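PDB 6C4M: yersinopine synthase from Yersinia pestis, which catalyses the NADPH-dependent reductive condensation of pyruvate with a histidine-derived amine intermediate, the last step in making the metallophore yersinopine. Local coordinates for residues A[73-84]-A[202-210]; A[273-284]-A[381-389]. One frame throughout, in Å; residues are numbered along the deposited sequence.

Interaction 1: residues A[73-84]-A[202-210]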
loop_
_atom_site.group_PDB
_atom_site.type_symbol
_atom_site.label_atom_id
_atom_site.label_comp_id
_atom_site.label_asym_id
_atom_site.label_seq_id
_atom_site.Cartn_x
_atom_site.Cartn_y
_atom_site.Cartn_z
ATOM N N TYR A 73 -36.950 -11.669 -9.666
ATOM C CA TYR A 73 -36.239 -12.748 -8.985
ATOM C C TYR A 73 -34.982 -12.214 -8.318
ATOM O O TYR A 73 -34.278 -11.371 -8.887
ATOM C CB TYR A 73 -35.869 -13.862 -9.971
ATOM C CG TYR A 73 -37.080 -14.549 -10.560
ATOM C CD1 TYR A 73 -37.701 -15.594 -9.890
ATOM C CD2 TYR A 73 -37.618 -14.138 -11.775
ATOM C CE1 TYR A 73 -38.817 -16.219 -10.412
ATOM C CE2 TYR A 73 -38.731 -14.767 -12.310
ATOM C CZ TYR A 73 -39.325 -15.809 -11.620
ATOM O OH TYR A 73 -40.438 -16.438 -12.134
ATOM N N LEU A 74 -34.705 -12.716 -7.112
ATOM C CA LEU A 74 -33.574 -12.277 -6.308
ATOM C C LEU A 74 -32.922 -13.480 -5.641
ATOM O O LEU A 74 -33.602 -14.418 -5.213
ATOM C CB LEU A 74 -33.992 -11.275 -5.225
ATOM C CG LEU A 74 -32.958 -10.834 -4.169
ATOM C CD1 LEU A 74 -31.934 -9.841 -4.693
ATOM C CD2 LEU A 74 -33.712 -10.235 -2.992
ATOM N N GLN A 75 -31.600 -13.427 -5.529
ATOM C CA GLN A 75 -30.837 -14.433 -4.805
ATOM C C GLN A 75 -29.868 -13.770 -3.841
ATOM O O GLN A 75 -29.236 -12.760 -4.166
ATOM C CB GLN A 75 -30.063 -15.354 -5.754
ATOM C CG GLN A 75 -30.964 -16.185 -6.654
ATOM C CD GLN A 75 -30.242 -17.357 -7.282
ATOM O OE1 GLN A 75 -30.784 -18.462 -7.367
ATOM N NE2 GLN A 75 -29.009 -17.127 -7.723
ATOM N N GLY A 76 -29.763 -14.341 -2.652
ATOM C CA GLY A 76 -28.738 -13.948 -1.723
ATOM C C GLY A 76 -27.475 -14.771 -1.917
ATOM O O GLY A 76 -27.513 -15.929 -2.323
ATOM N N THR A 77 -26.348 -14.153 -1.588
ATOM C CA THR A 77 -25.049 -14.638 -2.009
ATOM C C THR A 77 -24.024 -14.276 -0.943
ATOM O O THR A 77 -24.150 -13.250 -0.270
ATOM C CB THR A 77 -24.734 -14.034 -3.382
ATOM O OG1 THR A 77 -25.058 -14.996 -4.390
ATOM C CG2 THR A 77 -23.314 -13.597 -3.514
ATOM N N GLY A 78 -23.011 -15.132 -0.791
ATOM C CA GLY A 78 -22.024 -14.928 0.265
ATOM C C GLY A 78 -22.691 -14.695 1.605
ATOM O O GLY A 78 -23.596 -15.441 2.018
ATOM N N LYS A 79 -22.292 -13.617 2.284
ATOM C CA LYS A 79 -22.857 -13.358 3.608
ATOM C C LYS A 79 -24.337 -12.973 3.539
ATOM O O LYS A 79 -25.113 -13.318 4.439
ATOM C CB LYS A 79 -22.046 -12.278 4.322
ATOM C CG LYS A 79 -21.841 -11.005 3.539
ATOM C CD LYS A 79 -20.704 -10.194 4.168
ATOM C CE LYS A 79 -20.763 -10.257 5.703
ATOM N NZ LYS A 79 -19.687 -9.470 6.377
ATOM N N ALA A 80 -24.753 -12.264 2.484
ATOM C CA ALA A 80 -26.160 -11.885 2.373
ATOM C C ALA A 80 -27.091 -13.094 2.428
ATOM O O ALA A 80 -28.278 -12.940 2.755
ATOM C CB ALA A 80 -26.391 -11.093 1.085
ATOM N N GLN A 81 -26.575 -14.292 2.125
ATOM C CA GLN A 81 -27.393 -15.501 2.131
ATOM C C GLN A 81 -27.938 -15.808 3.515
ATOM O O GLN A 81 -28.877 -16.599 3.640
ATOM C CB GLN A 81 -26.569 -16.687 1.623
ATOM C CG GLN A 81 -27.365 -17.775 0.913
ATOM C CD GLN A 81 -26.474 -18.725 0.113
ATOM O OE1 GLN A 81 -25.237 -18.674 0.193
ATOM N NE2 GLN A 81 -27.106 -19.594 -0.673
ATOM N N ALA A 82 -27.369 -15.202 4.559
ATOM C CA ALA A 82 -27.866 -15.437 5.910
ATOM C C ALA A 82 -29.302 -14.939 6.066
ATOM O O ALA A 82 -30.116 -15.580 6.744
ATOM C CB ALA A 82 -26.939 -14.769 6.930
ATOM N N THR A 83 -29.642 -13.806 5.433
ATOM C CA THR A 83 -30.973 -13.215 5.553
ATOM C C THR A 83 -31.672 -13.002 4.209
ATOM O O THR A 83 -32.738 -12.366 4.175
ATOM C CB THR A 83 -30.899 -11.873 6.289
ATOM O OG1 THR A 83 -30.107 -10.940 5.536
ATOM C CG2 THR A 83 -30.304 -12.048 7.653
ATOM N N GLN A 84 -31.116 -13.514 3.109
ATOM C CA GLN A 84 -31.727 -13.391 1.786
ATOM C C GLN A 84 -31.501 -14.688 1.017
ATOM O O GLN A 84 -30.365 -15.010 0.657
ATOM C CB GLN A 84 -31.143 -12.205 1.011
ATOM C CG GLN A 84 -31.872 -11.911 -0.281
ATOM C CD GLN A 84 -33.344 -11.617 -0.055
ATOM O OE1 GLN A 84 -33.700 -10.637 0.601
ATOM N NE2 GLN A 84 -34.206 -12.493 -0.560
ATOM N N TYR A 202 -34.706 -8.787 -14.956
ATOM C CA TYR A 202 -35.662 -9.176 -13.929
ATOM C C TYR A 202 -35.057 -10.131 -12.897
ATOM O O TYR A 202 -35.799 -10.719 -12.105
ATOM C CB TYR A 202 -36.874 -9.820 -14.593
ATOM C CG TYR A 202 -36.488 -10.927 -15.541
ATOM C CD1 TYR A 202 -36.351 -12.236 -15.095
ATOM C CD2 TYR A 202 -36.229 -10.659 -16.879
ATOM C CE1 TYR A 202 -35.977 -13.252 -15.967
ATOM C CE2 TYR A 202 -35.854 -11.662 -17.753
ATOM C CZ TYR A 202 -35.727 -12.951 -17.295
ATOM O OH TYR A 202 -35.367 -13.931 -18.178
ATOM N N ARG A 203 -33.735 -10.295 -12.895
ATOM C CA ARG A 203 -33.013 -11.171 -11.977
ATOM C C ARG A 203 -31.856 -10.402 -11.365
ATOM O O ARG A 203 -31.060 -9.804 -12.090
ATOM C CB ARG A 203 -32.444 -12.403 -12.679
ATOM C CG ARG A 203 -33.444 -13.415 -13.156
ATOM C CD ARG A 203 -32.732 -14.604 -13.797
ATOM N NE ARG A 203 -33.678 -15.488 -14.470
ATOM C CZ ARG A 203 -33.352 -16.385 -15.399
ATOM N NH1 ARG A 203 -32.082 -16.532 -15.785
ATOM N NH2 ARG A 203 -34.310 -17.136 -15.946
ATOM N N ALA A 204 -31.736 -10.446 -10.043
ATOM C CA ALA A 204 -30.647 -9.768 -9.363
ATOM C C ALA A 204 -30.101 -10.676 -8.281
ATOM O O ALA A 204 -30.688 -11.706 -7.943
ATOM C CB ALA A 204 -31.084 -8.435 -8.759
ATOM N N TYR A 205 -28.958 -10.284 -7.737
ATOM C CA TYR A 205 -28.397 -11.020 -6.622
ATOM C C TYR A 205 -27.720 -10.031 -5.693
ATOM O O TYR A 205 -27.140 -9.035 -6.129
ATOM C CB TYR A 205 -27.419 -12.113 -7.088
ATOM C CG TYR A 205 -26.061 -11.615 -7.479
ATOM C CD1 TYR A 205 -25.872 -10.945 -8.676
ATOM C CD2 TYR A 205 -24.953 -11.828 -6.660
ATOM C CE1 TYR A 205 -24.603 -10.484 -9.052
ATOM C CE2 TYR A 205 -23.682 -11.376 -7.032
ATOM C CZ TYR A 205 -23.521 -10.709 -8.223
ATOM O OH TYR A 205 -22.280 -10.244 -8.588
ATOM N N THR A 206 -27.862 -10.279 -4.407
ATOM C CA THR A 206 -27.320 -9.400 -3.389
ATOM C C THR A 206 -26.220 -10.154 -2.667
ATOM O O THR A 206 -26.463 -11.233 -2.117
ATOM C CB THR A 206 -28.411 -8.951 -2.425
ATOM O OG1 THR A 206 -29.356 -8.134 -3.136
ATOM C CG2 THR A 206 -27.804 -8.164 -1.268
ATOM N N LYS A 207 -25.024 -9.567 -2.681
ATOM C CA LYS A 207 -23.804 -10.133 -2.112
ATOM C C LYS A 207 -23.601 -9.766 -0.654
ATOM O O LYS A 207 -22.897 -10.489 0.062
ATOM C CB LYS A 207 -22.579 -9.632 -2.894
ATOM C CG LYS A 207 -22.484 -10.118 -4.328
ATOM C CD LYS A 207 -21.761 -9.113 -5.272
ATOM C CE LYS A 207 -20.421 -8.639 -4.719
ATOM N NZ LYS A 207 -19.709 -7.748 -5.692
ATOM N N ALA A 208 -24.189 -8.664 -0.197
ATOM C CA ALA A 208 -23.887 -8.148 1.129
ATOM C C ALA A 208 -24.910 -7.083 1.505
ATOM O O ALA A 208 -25.469 -6.407 0.630
ATOM C CB ALA A 208 -22.460 -7.583 1.171
ATOM N N PHE A 209 -25.150 -6.948 2.809
ATOM C CA PHE A 209 -25.963 -5.868 3.349
ATOM C C PHE A 209 -25.079 -4.922 4.158
ATOM O O PHE A 209 -24.089 -5.342 4.763
ATOM C CB PHE A 209 -27.105 -6.421 4.218
ATOM C CG PHE A 209 -28.137 -7.192 3.428
ATOM C CD1 PHE A 209 -29.031 -6.531 2.607
ATOM C CD2 PHE A 209 -28.184 -8.570 3.484
ATOM C CE1 PHE A 209 -29.962 -7.236 1.871
ATOM C CE2 PHE A 209 -29.100 -9.281 2.757
ATOM C CZ PHE A 209 -30.000 -8.618 1.947
ATOM N N LYS A 210 -25.436 -3.637 4.157
ATOM C CA LYS A 210 -24.717 -2.662 4.965
ATOM C C LYS A 210 -25.005 -2.901 6.447
ATOM O O LYS A 210 -26.014 -3.501 6.809
ATOM C CB LYS A 210 -25.117 -1.233 4.588
ATOM C CG LYS A 210 -24.827 -0.808 3.126
ATOM C CD LYS A 210 -23.388 -0.608 2.811
ATOM C CE LYS A 210 -23.251 -0.196 1.338
ATOM N NZ LYS A 210 -21.810 -0.255 0.855
#
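Tyr-73 and Tyr-202 lie side by side and point the same way; CD2 of Tyr-73 comes to the edge of the Tyr-202 ring, 4.0 Å from its CD1. They begin a parallel pairing of strands 73-76 and 203-209 in the mixed sheet of the NADP(+)-binding Rossmann-type domain. Four backbone hydrogen bonds run from Tyr-73 N to Tyr-202 O, Ala-204 N to Tyr-73 O, Gln-75 N to Ala-204 O and Thr-206 N to Gln-75 O. On the face of Leu-74 and Ala-204, CD1 of Leu-74 reaches OG1 of Thr-206 at 3.5 Å, brought there by a CG anti to the backbone N (chi1 173°). On the other face, the Tyr-205 ring meets CB of Thr-77 with its edge.

Beyond Gly-76 the chain turns around the Phe-209 ring. CB of Ala-80 lies 3.7 Å from Phe-209 CE2 and CB of Gln-84 comes to the ring edge, while CG2 of Thr-206 lies over one face, toward its rim. OG1 of Thr-83, hydrogen-bonded to His-237, is 3.4 Å from Phe-209 CE2. OG1 of Thr-206 bonds to Gln-36 and to Thr-172, an NADP(+)-binding residue, so the strand pairing carries a hydroxyl into the second shell of the cofactor site.

Interaction 2: residues A[273-284]-A[381-389]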
loop_
_atom_site.group_PDB
_atom_site.type_symbol
_atom_site.label_atom_id
_atom_site.label_comp_id
_atom_site.label_asym_id
_atom_site.label_seq_id
_atom_site.Cartn_x
_atom_site.Cartn_y
_atom_site.Cartn_z
ATOM N N LEU A 273 -10.176 7.559 -18.422
ATOM C CA LEU A 273 -11.580 7.726 -18.770
ATOM C C LEU A 273 -11.726 8.247 -20.192
ATOM O O LEU A 273 -12.561 7.760 -20.964
ATOM C CB LEU A 273 -12.218 8.684 -17.775
ATOM C CG LEU A 273 -13.514 9.362 -18.190
ATOM C CD1 LEU A 273 -14.605 8.296 -18.254
ATOM C CD2 LEU A 273 -13.844 10.438 -17.188
ATOM N N PHE A 274 -10.919 9.238 -20.551
ATOM C CA PHE A 274 -11.099 9.950 -21.809
ATOM C C PHE A 274 -10.231 9.432 -22.952
ATOM O O PHE A 274 -10.417 9.890 -24.091
ATOM C CB PHE A 274 -10.827 11.439 -21.609
ATOM C CG PHE A 274 -11.928 12.174 -20.903
ATOM C CD1 PHE A 274 -13.219 12.253 -21.453
ATOM C CD2 PHE A 274 -11.682 12.808 -19.706
ATOM C CE1 PHE A 274 -14.246 12.947 -20.793
ATOM C CE2 PHE A 274 -12.682 13.496 -19.044
ATOM C CZ PHE A 274 -13.983 13.577 -19.597
ATOM N N TYR A 275 -9.286 8.518 -22.683
ATOM C CA TYR A 275 -8.468 7.850 -23.700
ATOM C C TYR A 275 -8.772 6.360 -23.614
ATOM O O TYR A 275 -7.987 5.580 -23.051
ATOM C CB TYR A 275 -6.980 8.122 -23.481
ATOM C CG TYR A 275 -6.576 9.531 -23.808
ATOM C CD1 TYR A 275 -6.671 10.535 -22.858
ATOM C CD2 TYR A 275 -6.121 9.872 -25.099
ATOM C CE1 TYR A 275 -6.295 11.852 -23.167
ATOM C CE2 TYR A 275 -5.777 11.178 -25.411
ATOM C CZ TYR A 275 -5.848 12.154 -24.443
ATOM O OH TYR A 275 -5.500 13.447 -24.729
ATOM N N PRO A 276 -9.905 5.922 -24.162
ATOM C CA PRO A 276 -10.394 4.567 -23.874
ATOM C C PRO A 276 -9.472 3.469 -24.312
ATOM O O PRO A 276 -9.723 2.310 -23.961
ATOM C CB PRO A 276 -11.712 4.498 -24.648
ATOM C CG PRO A 276 -11.576 5.498 -25.715
ATOM C CD PRO A 276 -10.767 6.619 -25.117
ATOM N N GLU A 277 -8.433 3.777 -25.077
ATOM C CA GLU A 277 -7.555 2.745 -25.596
ATOM C C GLU A 277 -6.416 2.397 -24.651
ATOM O O GLU A 277 -5.760 1.374 -24.859
ATOM C CB GLU A 277 -6.991 3.181 -26.957
ATOM C CG GLU A 277 -7.126 2.123 -28.029
ATOM C CD GLU A 277 -8.532 1.553 -28.117
ATOM O OE1 GLU A 277 -9.490 2.340 -28.281
ATOM O OE2 GLU A 277 -8.682 0.316 -27.991
ATOM N N GLN A 278 -6.173 3.200 -23.622
ATOM C CA GLN A 278 -5.159 2.847 -22.637
ATOM C C GLN A 278 -5.494 1.540 -21.933
ATOM O O GLN A 278 -6.651 1.133 -21.822
ATOM C CB GLN A 278 -5.030 3.903 -21.553
ATOM C CG GLN A 278 -4.498 5.209 -22.016
ATOM C CD GLN A 278 -4.195 6.134 -20.855
ATOM O OE1 GLN A 278 -3.657 7.220 -21.068
ATOM N NE2 GLN A 278 -4.529 5.713 -19.615
ATOM N N ARG A 279 -4.454 0.906 -21.407
ATOM C CA ARG A 279 -4.662 -0.217 -20.512
ATOM C C ARG A 279 -5.465 0.252 -19.304
ATOM O O ARG A 279 -5.298 1.371 -18.811
ATOM C CB ARG A 279 -3.318 -0.824 -20.095
ATOM C CG ARG A 279 -2.462 -1.279 -21.298
ATOM C CD ARG A 279 -1.968 -2.725 -21.179
ATOM N NE ARG A 279 -3.007 -3.691 -21.544
ATOM C CZ ARG A 279 -2.962 -4.992 -21.257
ATOM N NH1 ARG A 279 -1.930 -5.499 -20.590
ATOM N NH2 ARG A 279 -3.957 -5.792 -21.627
ATOM N N SER A 280 -6.380 -0.599 -18.865
ATOM C CA SER A 280 -7.338 -0.209 -17.845
ATOM C C SER A 280 -6.657 0.204 -16.543
ATOM O O SER A 280 -5.648 -0.371 -16.139
ATOM C CB SER A 280 -8.299 -1.367 -17.597
ATOM O OG SER A 280 -8.810 -1.862 -18.826
ATOM N N GLN A 281 -7.210 1.234 -15.905
ATOM C CA GLN A 281 -6.917 1.632 -14.534
ATOM C C GLN A 281 -7.941 1.021 -13.571
ATOM O O GLN A 281 -9.056 0.650 -13.959
ATOM C CB GLN A 281 -6.963 3.159 -14.390
ATOM C CG GLN A 281 -5.845 3.930 -15.039
ATOM C CD GLN A 281 -4.614 3.934 -14.190
ATOM O OE1 GLN A 281 -4.508 4.684 -13.213
ATOM N NE2 GLN A 281 -3.685 3.070 -14.527
ATOM N N TYR A 282 -7.558 0.962 -12.292
ATOM C CA TYR A 282 -8.412 0.460 -11.215
ATOM C C TYR A 282 -8.611 1.542 -10.166
ATOM O O TYR A 282 -7.641 2.133 -9.682
ATOM C CB TYR A 282 -7.797 -0.796 -10.590
ATOM C CG TYR A 282 -7.881 -1.966 -11.536
ATOM C CD1 TYR A 282 -6.931 -2.148 -12.535
ATOM C CD2 TYR A 282 -8.942 -2.850 -11.466
ATOM C CE1 TYR A 282 -7.021 -3.202 -13.412
ATOM C CE2 TYR A 282 -9.044 -3.901 -12.340
ATOM C CZ TYR A 282 -8.082 -4.075 -13.308
ATOM O OH TYR A 282 -8.189 -5.129 -14.180
ATOM N N LEU A 283 -9.866 1.769 -9.790
ATOM C CA LEU A 283 -10.220 2.976 -9.055
ATOM C C LEU A 283 -9.538 3.067 -7.698
ATOM O O LEU A 283 -9.250 4.178 -7.236
ATOM C CB LEU A 283 -11.731 3.048 -8.883
ATOM C CG LEU A 283 -12.276 4.343 -8.288
ATOM C CD1 LEU A 283 -12.008 5.539 -9.187
ATOM C CD2 LEU A 283 -13.777 4.182 -8.012
ATOM N N TYR A 284 -9.284 1.937 -7.035
ATOM C CA TYR A 284 -8.785 1.960 -5.665
ATOM C C TYR A 284 -7.308 1.563 -5.560
ATOM O O TYR A 284 -6.745 1.598 -4.463
ATOM C CB TYR A 284 -9.688 1.074 -4.754
ATOM C CG TYR A 284 -11.120 1.626 -4.581
ATOM C CD1 TYR A 284 -11.396 2.615 -3.643
ATOM C CD2 TYR A 284 -12.184 1.176 -5.380
ATOM C CE1 TYR A 284 -12.674 3.142 -3.506
ATOM C CE2 TYR A 284 -13.457 1.690 -5.242
ATOM C CZ TYR A 284 -13.703 2.676 -4.309
ATOM O OH TYR A 284 -14.975 3.204 -4.170
ATOM N N PHE A 381 -12.292 -4.253 -3.419
ATOM C CA PHE A 381 -11.923 -2.964 -3.991
ATOM C C PHE A 381 -10.956 -3.110 -5.156
ATOM O O PHE A 381 -11.023 -2.339 -6.118
ATOM C CB PHE A 381 -11.317 -2.076 -2.910
ATOM C CG PHE A 381 -12.319 -1.586 -1.915
ATOM C CD1 PHE A 381 -13.020 -0.416 -2.148
ATOM C CD2 PHE A 381 -12.576 -2.299 -0.749
ATOM C CE1 PHE A 381 -13.968 0.044 -1.236
ATOM C CE2 PHE A 381 -13.538 -1.840 0.172
ATOM C CZ PHE A 381 -14.221 -0.672 -0.073
ATOM N N SER A 382 -10.059 -4.084 -5.097
ATOM C CA SER A 382 -9.027 -4.197 -6.119
ATOM C C SER A 382 -9.590 -4.587 -7.471
ATOM O O SER A 382 -8.864 -4.514 -8.467
ATOM C CB SER A 382 -7.975 -5.226 -5.693
ATOM O OG SER A 382 -8.563 -6.508 -5.575
ATOM N N ALA A 383 -10.846 -4.990 -7.525
ATOM C CA ALA A 383 -11.469 -5.421 -8.764
ATOM C C ALA A 383 -12.233 -4.310 -9.476
ATOM O O ALA A 383 -12.640 -4.513 -10.622
ATOM C CB ALA A 383 -12.425 -6.586 -8.483
ATOM N N VAL A 384 -12.454 -3.167 -8.824
ATOM C CA VAL A 384 -13.212 -2.058 -9.402
ATOM C C VAL A 384 -12.354 -1.376 -10.474
ATOM O O VAL A 384 -11.354 -0.716 -10.164
ATOM C CB VAL A 384 -13.655 -1.060 -8.327
ATOM C CG1 VAL A 384 -14.480 0.066 -8.950
ATOM C CG2 VAL A 384 -14.481 -1.752 -7.247
ATOM N N LYS A 385 -12.748 -1.557 -11.734
ATOM C CA LYS A 385 -12.129 -0.920 -12.889
ATOM C C LYS A 385 -12.617 0.509 -13.081
ATOM O O LYS A 385 -13.773 0.843 -12.807
ATOM C CB LYS A 385 -12.457 -1.679 -14.178
ATOM C CG LYS A 385 -11.820 -3.030 -14.321
ATOM C CD LYS A 385 -10.991 -3.116 -15.595
ATOM C CE LYS A 385 -11.849 -3.211 -16.856
ATOM N NZ LYS A 385 -11.076 -2.859 -18.108
ATOM N N VAL A 386 -11.747 1.338 -13.649
ATOM C CA VAL A 386 -12.163 2.659 -14.106
ATOM C C VAL A 386 -12.847 2.512 -15.452
ATOM O O VAL A 386 -12.226 2.087 -16.427
ATOM C CB VAL A 386 -10.975 3.618 -14.195
ATOM C CG1 VAL A 386 -11.401 4.948 -14.916
ATOM C CG2 VAL A 386 -10.452 3.867 -12.803
ATOM N N ALA A 387 -14.135 2.864 -15.510
ATOM C CA ALA A 387 -14.878 2.811 -16.755
ATOM C C ALA A 387 -14.485 3.990 -17.641
ATOM O O ALA A 387 -14.124 5.063 -17.153
ATOM C CB ALA A 387 -16.391 2.824 -16.471
ATOM N N THR A 388 -14.569 3.785 -18.950
ATOM C CA THR A 388 -14.184 4.790 -19.932
ATOM C C THR A 388 -15.404 5.376 -20.632
ATOM O O THR A 388 -16.510 4.824 -20.593
ATOM C CB THR A 388 -13.242 4.193 -20.994
ATOM O OG1 THR A 388 -13.962 3.281 -21.838
ATOM C CG2 THR A 388 -12.078 3.453 -20.358
ATOM N N VAL A 389 -15.176 6.493 -21.321
ATOM C CA VAL A 389 -16.178 7.011 -22.247
ATOM C C VAL A 389 -16.547 5.909 -23.223
ATOM O O VAL A 389 -15.727 5.033 -23.528
ATOM C CB VAL A 389 -15.688 8.251 -23.008
ATOM C CG1 VAL A 389 -15.537 9.423 -22.069
ATOM C CG2 VAL A 389 -14.366 7.946 -23.758
HETATM O O HOH W 1 -9.529 1.992 -17.201
HETATM O O HOH W 2 -9.905 -0.604 -7.966
#
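The loop that leaves helix 267-274 runs beside residues 381-389, which lead into strand 390-391, and the two are joined at the helix end, in the middle and at Tyr-284. At the helix end, Val-389 N donates to Leu-273 O over 2.9 Å in a nearly straight bond (175° at the hydrogen). The Val-389 side chain straddles this carbonyl: its CG1 reaches CD1 of Phe-274 at 3.7 Å, the two side chains crossing at about a right angle, and its CG2 faces CD of Pro-276. This proline belongs to a type I turn, 275-278, that carries the chain away from the helix.

Midway, a single beta bridge pairs Tyr-282 with Lys-385. Val-386 N bonds to Gln-281 O from above the carbonyl plane, 37° out of it, and Leu-283 N bonds to Val-384 O. Water 1 links Gln-281 N to Val-386 O. The Lys-385 chain, turned out of the extended form about its CB-CG and CG-CD bonds, passes the Tyr-282 ring with CG 3.5 Å from CE2 and then gives NZ to OG of Ser-280 at 2.6 Å.

At the other end the edge of Phe-381 meets the face of Tyr-284 in a T-shaped stack, with centroids 4.8 Å apart and planes at 79°; CD1 of Phe-381 stands over the centre of the tyrosine ring. Leu-283 CG lies over the opposite face, toward its rim, and Val-384 CB sits at the edge, 4.0 Å from Tyr-284 CD2. Water 2 accepts from Tyr-284 N and donates to the carbonyl oxygens of Phe-381 and Val-384, tying the backbones together beside the stack. The Tyr-284 side chain also packs against His-260 of helix 255-264, the probable proton donor/acceptor of the active site.

How the interactions relate
The two contacts follow one another along the chain, 73-84 with 202-210 closing before 273-284 with 381-389 opens. Their centres are 27 Å apart and their nearest atoms about 8 Å, without touching. Interaction 1 belongs to the mixed sheet of the nucleotide-binding part, whereas the chain between the segments of interaction 2 is largely helical and contains no strand. The side chains of Ala-204 and Thr-206 lie close to those of Pro-32 and Thr-172, both NADP(+)-binding, which places interaction 1 directly behind the cofactor site. Interaction 2 lies on the helical side of the cofactor, with the Tyr-284 side chain about 9 Å from NADP(+).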